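Local coordinates for formimidoylglutamase (Bacillus subtilis, PDB 3M1R), which catalyses the manganese-dependent hydrolysis of N-formimidoyl-L-glutamate to L-glutamate and formamide, a step of histidine degradation, at the interface of chains A and B. Coordinates in Å, arbitrary orientation; residue numbers count along the deposited sequence, not the author numbering. Chains: chain A/B, Formimidoylglutamase.

Three patches join chains A and B, two of the six copies in the deposited assembly. Between centres of C-alpha atoms, contact 1 lies about 15 Å from contact 2 and 26 Å from contact 3, and contacts 2 and 3 are about 18 Å apart. In chain A, the loop after strand 186-191 supplies the chain A share of contact 2 and leads into helix 198-206 of contact 1. In chain B, helix 300-317 serves contact 2 through its later turns and contact 3 through its first residue. The whole interface is not an exact two-fold, although the 252 loop of each copy takes part in contact 3.

Contact 1: the interface of chains A and B. Residues chain A 159-160, 197, 200; chain B 19, 21-23.
An N-terminal loop of chain B, B:Asp19 to B:Thr23, docks against helix 198-206 of chain A and the loop carrying A:Arg159 and A:Asn160, which follows the metal-binding Asp-x-His-x-Asp motif of the arginase family. The phenol of A:Tyr200 points head-on at the carboxylate of B:Asp19, ring and carboxylate planes 79° apart. Its OH faces both oxygens: it donates to B:Asp19 OD2 at 2.7 Å, on the syn side and tilted out of the carboxylate plane, and A:Tyr200 OH lies 2.9 Å from B:Asp19 OD1, which could share the bond. The same hydroxyl accepts a nearly straight bond from the backbone N of A:Asn160, 3.1 Å from A:Tyr200 OH, tying helix and loop together. B:Asp19 OD1 also takes the backbone N of B:Asp21 at 2.8 Å, steadying its own loop. A:Asn160 and B:Asp21 are set roughly perpendicular; ND2 reaches B:Asp21 OD1 at a short 2.5 Å, on its anti side and out of the carboxylate plane. At chi1 167°, CG2 of B:Val22 packs on A:Tyr200 CE2 at 3.6 Å, while A:Ser197 OG lies 3.4 Å from B:Val22 CA. In the deposited assembly the patch holds the N-terminal loop beside the loop next to its neighbour's metal site; if the interface is biological, it may support that loop.

Contact 2: the interface of chains A and B. Residues chain A 193-194; chain B 73-75, 82, 310-311, 314.
A:Phe194 has a positive phi, 73°, in a loop that carries its ring to chain B, between the short strand 74-75 and helix 300-317. CG stands anti to the carbonyl carbon (chi1 -66°), and the ring enters with its CE1, CZ and CE2 end foremost. B:Leu310 lies over one face, its CB 4.0 Å from the ring centroid, the leucine running antiparallel to the phenylalanine side chain. At the rim, B:Val82 CG1 comes in the ring plane to 3.5 Å from A:Phe194 CE2. B:His311 is turned edge-to-face, planes 79° apart: A:Phe194 CE1 points at the imidazole face, 3.7 Å from B:His311 CE1. The backbone carbonyl O of B:Tyr74 lies 3.4 Å from A:Phe194 CD2. Contacts on face and rim thus seem to leave the ring little scope to tilt. Next to it, A:Glu193 bends at chi2 and brings OE1 between two donors. B:Ser75 OG reaches A:Glu193 OE1 on its syn lone pair at 2.9 Å. The extended chain of B:Lys314 meets the glutamate head-on to make a salt bridge to the anti lone pair, and its positive charge would be expected to favour an ionised glutamate. The ammonium nitrogen B:Lys314 NZ stands 2.9 Å from A:Glu193 OE1.

Contact 3: the interface of chains A and B. Residues chain A 250, 252, 266; chain B 252-253, 268, 300.
Carboxylate oxygen OD2 of A:Asp250 takes two bonds from A:Ser252, next to the imidazole of B:His253. The hydroxyl A:Ser252 OG lies 2.7 Å from A:Asp250 OD2, and the backbone N of A:Ser252 is 2.9 Å from A:Asp250 OD2. The two donors arrive on the anti side from opposite faces of the carboxylate plane. OG of A:Ser252 sits between its backbone N and carbonyl carbon (chi1 67°), which turns it to A:Asp250 OD2. Across the contact, A:Ser252 CB rests 3.4 Å from the backbone carbonyl O of B:Ser252, where the same loop of the two copies meets. B:His253 lays its ring beside the turn, with A:Asp250 OD2 above one face toward the rim and the planes 27° apart. Replacing A:Asp250 with an alanine would probably leave both the hydroxyl and the backbone N of A:Ser252 without this acceptor, the hydroxyl free to turn, and loosen the loop set against B:His253. Farther out, A:Tyr266 OH makes a weak bond to the carboxylate of B:Asp268, both residues being poorly ordered. Back at the turn, A:Ser252 OG also faces the imidazole across the interface, 3.6 Å from B:His253 NE2.

Contact 1: the interface of chains A and B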
loop_
_atom_site.group_PDB
_atom_site.type_symbol
_atom_site.label_atom_id
_atom_site.label_comp_id
_atom_site.label_asym_id
_atom_site.label_seq_id
_atom_site.Cartn_x
_atom_site.Cartn_y
_atom_site.Cartn_z
ATOM N N ARG A 159 11.630 31.948 -0.440
ATOM C CA ARG A 159 11.319 31.957 -1.864
ATOM C C ARG A 159 10.628 33.239 -2.300
ATOM O O ARG A 159 9.897 33.848 -1.517
ATOM C CB ARG A 159 10.392 30.786 -2.222
ATOM C CG ARG A 159 11.059 29.424 -2.338
ATOM C CD ARG A 159 10.099 28.432 -2.992
ATOM N NE ARG A 159 10.793 27.326 -3.640
ATOM C CZ ARG A 159 10.836 26.091 -3.160
ATOM N NH1 ARG A 159 10.215 25.797 -2.026
ATOM N NH2 ARG A 159 11.494 25.148 -3.817
ATOM N N ASN A 160 10.835 33.607 -3.566
ATOM C CA ASN A 160 10.160 34.745 -4.207
ATOM C C ASN A 160 8.647 34.715 -4.049
ATOM O O ASN A 160 8.026 33.653 -4.111
ATOM C CB ASN A 160 10.503 34.806 -5.699
ATOM C CG ASN A 160 11.941 35.213 -5.956
ATOM O OD1 ASN A 160 12.372 36.297 -5.563
ATOM N ND2 ASN A 160 12.686 34.350 -6.635
ATOM N N SER A 197 18.984 27.130 -2.345
ATOM C CA SER A 197 19.515 27.837 -3.510
ATOM C C SER A 197 20.383 29.022 -3.141
ATOM O O SER A 197 20.050 29.793 -2.240
ATOM C CB SER A 197 18.388 28.325 -4.419
ATOM O OG SER A 197 17.961 27.290 -5.290
ATOM N N TYR A 200 18.574 32.315 -2.392
ATOM C CA TYR A 200 17.827 32.365 -1.142
ATOM C C TYR A 200 18.712 32.377 0.112
ATOM O O TYR A 200 18.358 32.979 1.132
ATOM C CB TYR A 200 16.802 31.230 -1.107
ATOM C CG TYR A 200 15.760 31.397 -2.187
ATOM C CD1 TYR A 200 15.220 32.653 -2.463
ATOM C CD2 TYR A 200 15.322 30.314 -2.941
ATOM C CE1 TYR A 200 14.271 32.827 -3.445
ATOM C CE2 TYR A 200 14.365 30.479 -3.930
ATOM C CZ TYR A 200 13.847 31.739 -4.177
ATOM O OH TYR A 200 12.900 31.908 -5.158
ATOM N N ASP B 19 11.151 28.168 -10.795
ATOM C CA ASP B 19 11.550 29.351 -10.034
ATOM C C ASP B 19 12.805 29.920 -10.675
ATOM O O ASP B 19 13.825 29.236 -10.769
ATOM C CB ASP B 19 11.834 28.980 -8.574
ATOM C CG ASP B 19 11.960 30.197 -7.660
ATOM O OD1 ASP B 19 12.690 31.161 -8.002
ATOM O OD2 ASP B 19 11.329 30.174 -6.583
ATOM N N ASP B 21 14.907 31.856 -9.552
ATOM C CA ASP B 21 16.018 31.919 -8.600
ATOM C C ASP B 21 16.448 30.577 -7.993
ATOM O O ASP B 21 17.259 30.539 -7.064
ATOM C CB ASP B 21 15.703 32.925 -7.491
ATOM C CG ASP B 21 15.710 34.355 -7.991
ATOM O OD1 ASP B 21 14.896 35.165 -7.504
ATOM O OD2 ASP B 21 16.530 34.663 -8.878
ATOM N N VAL B 22 15.905 29.482 -8.513
ATOM C CA VAL B 22 16.338 28.144 -8.110
ATOM C C VAL B 22 17.059 27.446 -9.262
ATOM O O VAL B 22 16.681 27.600 -10.423
ATOM C CB VAL B 22 15.144 27.270 -7.658
ATOM C CG1 VAL B 22 15.562 25.803 -7.554
ATOM C CG2 VAL B 22 14.563 27.779 -6.329
ATOM N N THR B 23 18.109 26.693 -8.949
ATOM C CA THR B 23 18.791 25.889 -9.962
ATOM C C THR B 23 18.810 24.403 -9.592
ATOM O O THR B 23 19.578 23.963 -8.730
ATOM C CB THR B 23 20.217 26.394 -10.247
ATOM O OG1 THR B 23 20.152 27.484 -11.174
ATOM C CG2 THR B 23 21.058 25.299 -10.865
#

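Contact 2: the interface of chains A and B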
loop_
_atom_site.group_PDB
_atom_site.type_symbol
_atom_site.label_atom_id
_atom_site.label_comp_id
_atom_site.label_asym_id
_atom_site.label_seq_id
_atom_site.Cartn_x
_atom_site.Cartn_y
_atom_site.Cartn_z
ATOM N N GLU A 193 22.553 20.708 3.482
ATOM C CA GLU A 193 23.252 20.626 2.196
ATOM C C GLU A 193 22.329 20.125 1.071
ATOM O O GLU A 193 21.716 19.070 1.199
ATOM C CB GLU A 193 24.445 19.673 2.300
ATOM C CG GLU A 193 25.793 20.329 2.462
ATOM C CD GLU A 193 26.291 20.987 1.195
ATOM O OE1 GLU A 193 27.346 20.563 0.674
ATOM O OE2 GLU A 193 25.636 21.937 0.729
ATOM N N PHE A 194 22.276 20.878 -0.028
ATOM C CA PHE A 194 21.529 20.522 -1.240
ATOM C C PHE A 194 20.026 20.661 -1.073
ATOM O O PHE A 194 19.279 20.205 -1.921
ATOM C CB PHE A 194 21.870 19.117 -1.742
ATOM C CG PHE A 194 23.280 18.973 -2.218
ATOM C CD1 PHE A 194 24.160 18.125 -1.571
ATOM C CD2 PHE A 194 23.730 19.694 -3.316
ATOM C CE1 PHE A 194 25.473 17.996 -2.011
ATOM C CE2 PHE A 194 25.040 19.576 -3.758
ATOM C CZ PHE A 194 25.915 18.723 -3.094
ATOM N N ALA B 73 21.228 21.840 -7.181
ATOM C CA ALA B 73 22.616 21.535 -7.510
ATOM C C ALA B 73 23.566 22.338 -6.627
ATOM O O ALA B 73 24.791 22.163 -6.656
ATOM C CB ALA B 73 22.881 21.862 -8.977
ATOM N N TYR B 74 22.997 23.242 -5.843
ATOM C CA TYR B 74 23.822 24.170 -5.096
ATOM C C TYR B 74 24.346 23.539 -3.808
ATOM O O TYR B 74 23.568 23.082 -2.982
ATOM C CB TYR B 74 23.038 25.441 -4.794
ATOM C CG TYR B 74 23.822 26.425 -3.970
ATOM C CD1 TYR B 74 24.920 27.085 -4.507
ATOM C CD2 TYR B 74 23.485 26.673 -2.648
ATOM C CE1 TYR B 74 25.652 27.980 -3.751
ATOM C CE2 TYR B 74 24.205 27.564 -1.898
ATOM C CZ TYR B 74 25.283 28.215 -2.451
ATOM O OH TYR B 74 26.000 29.097 -1.688
ATOM N N SER B 75 25.666 23.490 -3.667
ATOM C CA SER B 75 26.293 23.066 -2.423
ATOM C C SER B 75 26.599 24.285 -1.578
ATOM O O SER B 75 27.407 25.119 -1.971
ATOM C CB SER B 75 27.598 22.322 -2.699
ATOM O OG SER B 75 28.354 22.177 -1.498
ATOM N N VAL B 82 27.406 22.171 -7.955
ATOM C CA VAL B 82 28.286 21.013 -8.107
ATOM C C VAL B 82 28.473 20.677 -9.572
ATOM O O VAL B 82 29.320 19.864 -9.932
ATOM C CB VAL B 82 27.764 19.778 -7.343
ATOM C CG1 VAL B 82 27.854 20.025 -5.868
ATOM C CG2 VAL B 82 26.327 19.448 -7.757
ATOM N N LEU B 310 25.097 13.497 -5.881
ATOM C CA LEU B 310 25.356 14.914 -5.661
ATOM C C LEU B 310 26.659 15.112 -4.908
ATOM O O LEU B 310 27.452 15.991 -5.248
ATOM C CB LEU B 310 24.209 15.591 -4.912
ATOM C CG LEU B 310 22.946 15.867 -5.720
ATOM C CD1 LEU B 310 21.875 16.409 -4.795
ATOM C CD2 LEU B 310 23.214 16.826 -6.882
ATOM N N HIS B 311 26.884 14.286 -3.892
ATOM C CA HIS B 311 28.074 14.413 -3.063
ATOM C C HIS B 311 29.320 13.975 -3.796
ATOM O O HIS B 311 30.405 14.501 -3.554
ATOM C CB HIS B 311 27.923 13.630 -1.758
ATOM C CG HIS B 311 27.221 14.395 -0.686
ATOM N ND1 HIS B 311 25.848 14.401 -0.547
ATOM C CD2 HIS B 311 27.700 15.214 0.281
ATOM C CE1 HIS B 311 25.514 15.186 0.462
ATOM N NE2 HIS B 311 26.619 15.691 0.977
ATOM N N LYS B 314 30.182 16.928 -5.969
ATOM C CA LYS B 314 30.743 17.874 -5.000
ATOM C C LYS B 314 32.208 17.599 -4.641
ATOM O O LYS B 314 33.010 18.523 -4.519
ATOM C CB LYS B 314 29.900 17.865 -3.723
ATOM C CG LYS B 314 30.461 18.718 -2.593
ATOM C CD LYS B 314 29.796 18.375 -1.283
ATOM C CE LYS B 314 30.202 19.330 -0.192
ATOM N NZ LYS B 314 29.632 18.883 1.108
#

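Contact 3: the interface of chains A and B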
loop_
_atom_site.group_PDB
_atom_site.type_symbol
_atom_site.label_atom_id
_atom_site.label_comp_id
_atom_site.label_asym_id
_atom_site.label_seq_id
_atom_site.Cartn_x
_atom_site.Cartn_y
_atom_site.Cartn_z
ATOM N N ASP A 250 15.358 13.842 9.389
ATOM C CA ASP A 250 15.802 12.873 8.391
ATOM C C ASP A 250 14.620 12.115 7.770
ATOM O O ASP A 250 13.648 11.830 8.451
ATOM C CB ASP A 250 16.746 11.862 9.016
ATOM C CG ASP A 250 17.441 11.017 7.979
ATOM O OD1 ASP A 250 18.465 11.494 7.441
ATOM O OD2 ASP A 250 16.950 9.903 7.685
ATOM N N SER A 252 14.224 9.157 7.219
ATOM C CA SER A 252 13.975 7.906 7.945
ATOM C C SER A 252 13.102 8.150 9.164
ATOM O O SER A 252 12.366 7.262 9.591
ATOM C CB SER A 252 15.282 7.202 8.354
ATOM O OG SER A 252 15.999 7.963 9.320
ATOM N N TYR A 266 17.408 13.652 13.994
ATOM C CA TYR A 266 16.641 12.531 14.493
ATOM C C TYR A 266 15.590 13.058 15.463
ATOM O O TYR A 266 15.722 14.183 15.967
ATOM C CB TYR A 266 17.593 11.486 15.071
ATOM C CG TYR A 266 18.548 11.060 13.971
ATOM C CD1 TYR A 266 19.895 11.395 14.006
ATOM C CD2 TYR A 266 18.072 10.404 12.839
ATOM C CE1 TYR A 266 20.756 11.031 12.964
ATOM C CE2 TYR A 266 18.916 10.038 11.801
ATOM C CZ TYR A 266 20.253 10.351 11.867
ATOM O OH TYR A 266 21.083 9.986 10.826
ATOM N N SER B 252 16.457 0.804 7.782
ATOM C CA SER B 252 15.720 2.013 8.147
ATOM C C SER B 252 16.060 3.190 7.209
ATOM O O SER B 252 15.248 4.085 7.008
ATOM C CB SER B 252 16.007 2.411 9.611
ATOM O OG SER B 252 17.345 2.906 9.759
ATOM N N HIS B 253 17.266 3.184 6.653
ATOM C CA HIS B 253 17.706 4.263 5.772
ATOM C C HIS B 253 17.549 3.930 4.288
ATOM O O HIS B 253 17.504 4.830 3.454
ATOM C CB HIS B 253 19.166 4.639 6.066
ATOM C CG HIS B 253 19.332 5.524 7.262
ATOM N ND1 HIS B 253 20.125 6.651 7.256
ATOM C CD2 HIS B 253 18.781 5.461 8.499
ATOM C CE1 HIS B 253 20.058 7.242 8.435
ATOM N NE2 HIS B 253 19.255 6.535 9.207
ATOM N N ASP B 268 24.017 9.581 6.074
ATOM C CA ASP B 268 24.973 10.578 6.576
ATOM C C ASP B 268 26.414 10.166 6.311
ATOM O O ASP B 268 27.158 10.869 5.634
ATOM C CB ASP B 268 24.854 10.734 8.112
ATOM C CG ASP B 268 23.448 11.092 8.592
ATOM O OD1 ASP B 268 23.344 11.954 9.494
ATOM O OD2 ASP B 268 22.452 10.508 8.104
HETATM N N MSE B 300 12.310 7.065 -1.237
HETATM C CA MSE B 300 13.355 7.341 -0.258
HETATM C C MSE B 300 14.705 6.881 -0.714
HETATM O O MSE B 300 15.681 7.615 -0.599
HETATM C CB MSE B 300 13.056 6.650 1.073
HETATM C CG MSE B 300 12.076 7.387 1.952
HETATM SE SE MSE B 300 11.798 6.341 3.611
HETATM C CE MSE B 300 13.674 6.158 4.109
#